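Local coordinates for protein laminin subunit ALPHA-1 (Mus musculus, PDB 2JD4) that forms part of the basement membrane protein laminin-111, its LG4-5 domain pair carrying bound magnesium ions and sites for anchorage at the cell surface, at residues P35-V41 against V174-L179. The protein carries 4 engineered substitutions. Numbering follows the deposited sequence.
Engineered in segment 35-41: Q37 (natural residue Asn).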
ATOM      1  N   PRO A  35     -21.245  13.831   4.758  1.00 20.10           N
ATOM      2  CA  PRO A  35     -22.285  14.786   4.366  1.00 21.03           C
ATOM      3  C   PRO A  35     -21.780  16.223   4.445  1.00 21.30           C
ATOM      4  O   PRO A  35     -20.984  16.548   5.318  1.00 18.44           O
ATOM      5  CB  PRO A  35     -23.402  14.550   5.398  1.00 22.66           C
ATOM      6  CG  PRO A  35     -22.994  13.295   6.149  1.00 28.06           C
ATOM      7  CD  PRO A  35     -21.501  13.301   6.105  1.00 22.94           C
ATOM      8  N   LEU A  36     -22.227  17.071   3.520  1.00 22.33           N
ATOM      9  CA  LEU A  36     -21.881  18.492   3.534  1.00 26.51           C
ATOM     10  C   LEU A  36     -23.233  19.183   3.707  1.00 32.04           C
ATOM     11  O   LEU A  36     -24.064  19.149   2.799  1.00 35.55           O
ATOM     12  CB  LEU A  36     -21.258  18.942   2.207  1.00 25.52           C
ATOM     13  CG  LEU A  36     -19.888  18.401   1.791  1.00 24.98           C
ATOM     14  CD1 LEU A  36     -19.492  19.014   0.453  1.00 29.69           C
ATOM     15  CD2 LEU A  36     -18.859  18.720   2.855  1.00 25.88           C
ATOM     16  N   GLN A  37     -23.466  19.807   4.856  1.00 34.92           N
ATOM     17  CA  GLN A  37     -24.755  20.453   5.081  1.00 36.56           C
ATOM     18  C   GLN A  37     -24.765  21.973   5.151  1.00 37.43           C
ATOM     19  O   GLN A  37     -25.622  22.616   4.543  1.00 38.38           O
ATOM     20  CB  GLN A  37     -25.408  19.904   6.352  1.00 39.62           C
ATOM     21  CG  GLN A  37     -25.561  18.394   6.384  1.00 44.69           C
ATOM     22  CD  GLN A  37     -24.485  17.717   7.213  1.00 46.58           C
ATOM     23  OE1 GLN A  37     -23.288  17.856   6.942  1.00 49.60           O
ATOM     24  NE2 GLN A  37     -24.907  16.978   8.236  1.00 42.41           N
ATOM     25  N   GLN A  38     -23.829  22.561   5.886  1.00 36.85           N
ATOM     26  CA  GLN A  38     -23.823  24.014   6.023  1.00 38.05           C
ATOM     27  C   GLN A  38     -22.937  24.748   5.028  1.00 37.70           C
ATOM     28  O   GLN A  38     -23.000  25.975   4.918  1.00 37.88           O
ATOM     29  CB  GLN A  38     -23.412  24.407   7.442  1.00 42.04           C
ATOM     30  CG  GLN A  38     -21.941  24.215   7.750  1.00 48.50           C
ATOM     31  CD  GLN A  38     -21.553  24.801   9.094  1.00 51.48           C
ATOM     32  OE1 GLN A  38     -22.025  24.354  10.141  1.00 50.45           O
ATOM     33  NE2 GLN A  38     -20.694  25.818   9.070  1.00 54.35           N
ATOM     34  N   SER A  39     -22.125  24.000   4.292  1.00 34.69           N
ATOM     35  CA  SER A  39     -21.223  24.609   3.336  1.00 34.81           C
ATOM     36  C   SER A  39     -21.870  25.027   2.022  1.00 32.66           C
ATOM     37  O   SER A  39     -22.676  24.297   1.456  1.00 34.17           O
ATOM     38  CB  SER A  39     -20.059  23.655   3.040  1.00 37.64           C
ATOM     39  OG  SER A  39     -19.294  23.400   4.208  1.00 42.65           O
ATOM     40  N   ASP A  40     -21.526  26.226   1.562  1.00 29.46           N
ATOM     41  CA  ASP A  40     -21.997  26.727   0.274  1.00 29.12           C
ATOM     42  C   ASP A  40     -20.687  26.884  -0.492  1.00 24.76           C
ATOM     43  O   ASP A  40     -20.004  27.893  -0.357  1.00 23.41           O
ATOM     44  CB  ASP A  40     -22.674  28.093   0.397  1.00 30.30           C
ATOM     45  CG  ASP A  40     -23.270  28.561  -0.927  1.00 36.54           C
ATOM     46  OD1 ASP A  40     -22.840  28.056  -1.987  1.00 33.47           O
ATOM     47  OD2 ASP A  40     -24.159  29.435  -0.914  1.00 39.85           O
ATOM     48  N   VAL A  41     -20.331  25.879  -1.282  1.00 24.95           N
ATOM     49  CA  VAL A  41     -19.064  25.912  -2.011  1.00 26.21           C
ATOM     50  C   VAL A  41     -19.106  26.505  -3.416  1.00 28.92           C
ATOM     51  O   VAL A  41     -18.088  26.525  -4.111  1.00 25.96           O
ATOM     52  CB  VAL A  41     -18.467  24.494  -2.108  1.00 25.78           C
ATOM     53  CG1 VAL A  41     -18.368  23.877  -0.714  1.00 24.96           C
ATOM     54  CG2 VAL A  41     -19.327  23.629  -3.011  1.00 19.13           C
ATOM     55  N   VAL A 174     -14.196  22.235   6.190  1.00 20.03           N
ATOM     56  CA  VAL A 174     -14.641  22.762   4.905  1.00 17.46           C
ATOM     57  C   VAL A 174     -15.283  24.117   5.211  1.00 22.14           C
ATOM     58  O   VAL A 174     -16.219  24.194   6.008  1.00 20.65           O
ATOM     59  CB  VAL A 174     -15.672  21.838   4.231  1.00 19.10           C
ATOM     60  CG1 VAL A 174     -16.211  22.498   2.972  1.00 21.79           C
ATOM     61  CG2 VAL A 174     -15.026  20.504   3.866  1.00 16.82           C
ATOM     62  N   ASN A 175     -14.763  25.184   4.604  1.00 19.46           N
ATOM     63  CA  ASN A 175     -15.278  26.531   4.841  1.00 23.07           C
ATOM     64  C   ASN A 175     -15.469  26.851   6.333  1.00 24.47           C
ATOM     65  O   ASN A 175     -16.534  27.321   6.756  1.00 22.39           O
ATOM     66  CB  ASN A 175     -16.596  26.743   4.073  1.00 21.11           C
ATOM     67  CG  ASN A 175     -16.389  26.772   2.563  1.00 28.93           C
ATOM     68  OD1 ASN A 175     -15.310  26.430   2.073  1.00 27.98           O
ATOM     69  ND2 ASN A 175     -17.425  27.171   1.818  1.00 23.32           N
ATOM     70  N   GLY A 176     -14.435  26.580   7.125  1.00 26.17           N
ATOM     71  CA  GLY A 176     -14.483  26.874   8.548  1.00 26.75           C
ATOM     72  C   GLY A 176     -15.209  25.909   9.467  1.00 28.10           C
ATOM     73  O   GLY A 176     -15.181  26.084  10.691  1.00 27.24           O
ATOM     74  N   GLN A 177     -15.861  24.899   8.901  1.00 26.96           N
ATOM     75  CA  GLN A 177     -16.593  23.920   9.705  1.00 30.53           C
ATOM     76  C   GLN A 177     -15.878  22.579   9.766  1.00 30.92           C
ATOM     77  O   GLN A 177     -15.449  22.049   8.744  1.00 29.34           O
ATOM     78  CB  GLN A 177     -17.996  23.688   9.137  1.00 35.91           C
ATOM     79  CG  GLN A 177     -18.629  22.374   9.609  1.00 43.39           C
ATOM     80  CD  GLN A 177     -19.754  21.895   8.707  1.00 44.35           C
ATOM     81  OE1 GLN A 177     -19.675  22.012   7.483  1.00 51.85           O
ATOM     82  NE2 GLN A 177     -20.797  21.335   9.306  1.00 45.13           N
ATOM     83  N   GLN A 178     -15.768  22.023  10.967  1.00 27.89           N
ATOM     84  CA  GLN A 178     -15.126  20.727  11.131  1.00 31.05           C
ATOM     85  C   GLN A 178     -16.165  19.645  10.821  1.00 29.22           C
ATOM     86  O   GLN A 178     -17.253  19.646  11.388  1.00 30.54           O
ATOM     87  CB  GLN A 178     -14.602  20.581  12.567  1.00 35.00           C
ATOM     88  CG  GLN A 178     -13.990  19.221  12.883  1.00 41.95           C
ATOM     89  CD  GLN A 178     -13.305  19.187  14.242  1.00 48.45           C
ATOM     90  OE1 GLN A 178     -12.959  18.118  14.748  1.00 51.45           O
ATOM     91  NE2 GLN A 178     -13.098  20.362  14.835  1.00 50.83           N
ATOM     92  N   LEU A 179     -15.841  18.738   9.905  1.00 26.44           N
ATOM     93  CA  LEU A 179     -16.762  17.659   9.540  1.00 26.45           C
ATOM     94  C   LEU A 179     -16.726  16.540  10.582  1.00 28.41           C
ATOM     95  O   LEU A 179     -15.671  16.226  11.135  1.00 27.65           O
ATOM     96  CB  LEU A 179     -16.397  17.104   8.157  1.00 28.73           C
ATOM     97  CG  LEU A 179     -17.160  17.604   6.918  1.00 34.53           C
ATOM     98  CD1 LEU A 179     -17.430  19.092   7.012  1.00 31.74           C
ATOM     99  CD2 LEU A 179     -16.363  17.270   5.661  1.00 33.24           C
TER
HETATM  100  O   HOH W   1     -20.719  21.406   5.044  1.00 27.66           O
HETATM  101  O   HOH W   2     -19.901  28.612   3.296  1.00 31.84           O
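A type I' beta turn, V174 to Q177, joins strands 167-174 and 177-178 of LG4, a laminin G beta sandwich, and packs against segment 35-41, the end of strand 31-35 and the loop leading to strand 44-53 in the other sheet. The hairpin is closed by two backbone hydrogen bonds, V174 N to Q177 O (2.9 Å) and Q177 N to V174 O (3.0 Å), with N175 and G176 at positive phi. Between the sheets the contact is apolar: L36 CD2 lies 4.0 Å from L179 CD2 and 4.3 Å from V174 CG2, while V41 CG1 reaches V174 CG1 at 4.5 Å. Toward the surface, the amide oxygen Q177 OE1 makes a van der Waals contact with the methylene Q38 CG (3.2 Å). N175 is held chiefly by strand 44-53, its side chain bonding Q46 N and R44 O; its ND2 also donates to water 2 (3.2 Å), which also accepts a weak hydrogen bond from D40 N (3.4 Å). Water 1 makes the tighter bridge, 2.6 Å from S39 OG and donating to Q177 OE1 at 2.7 Å.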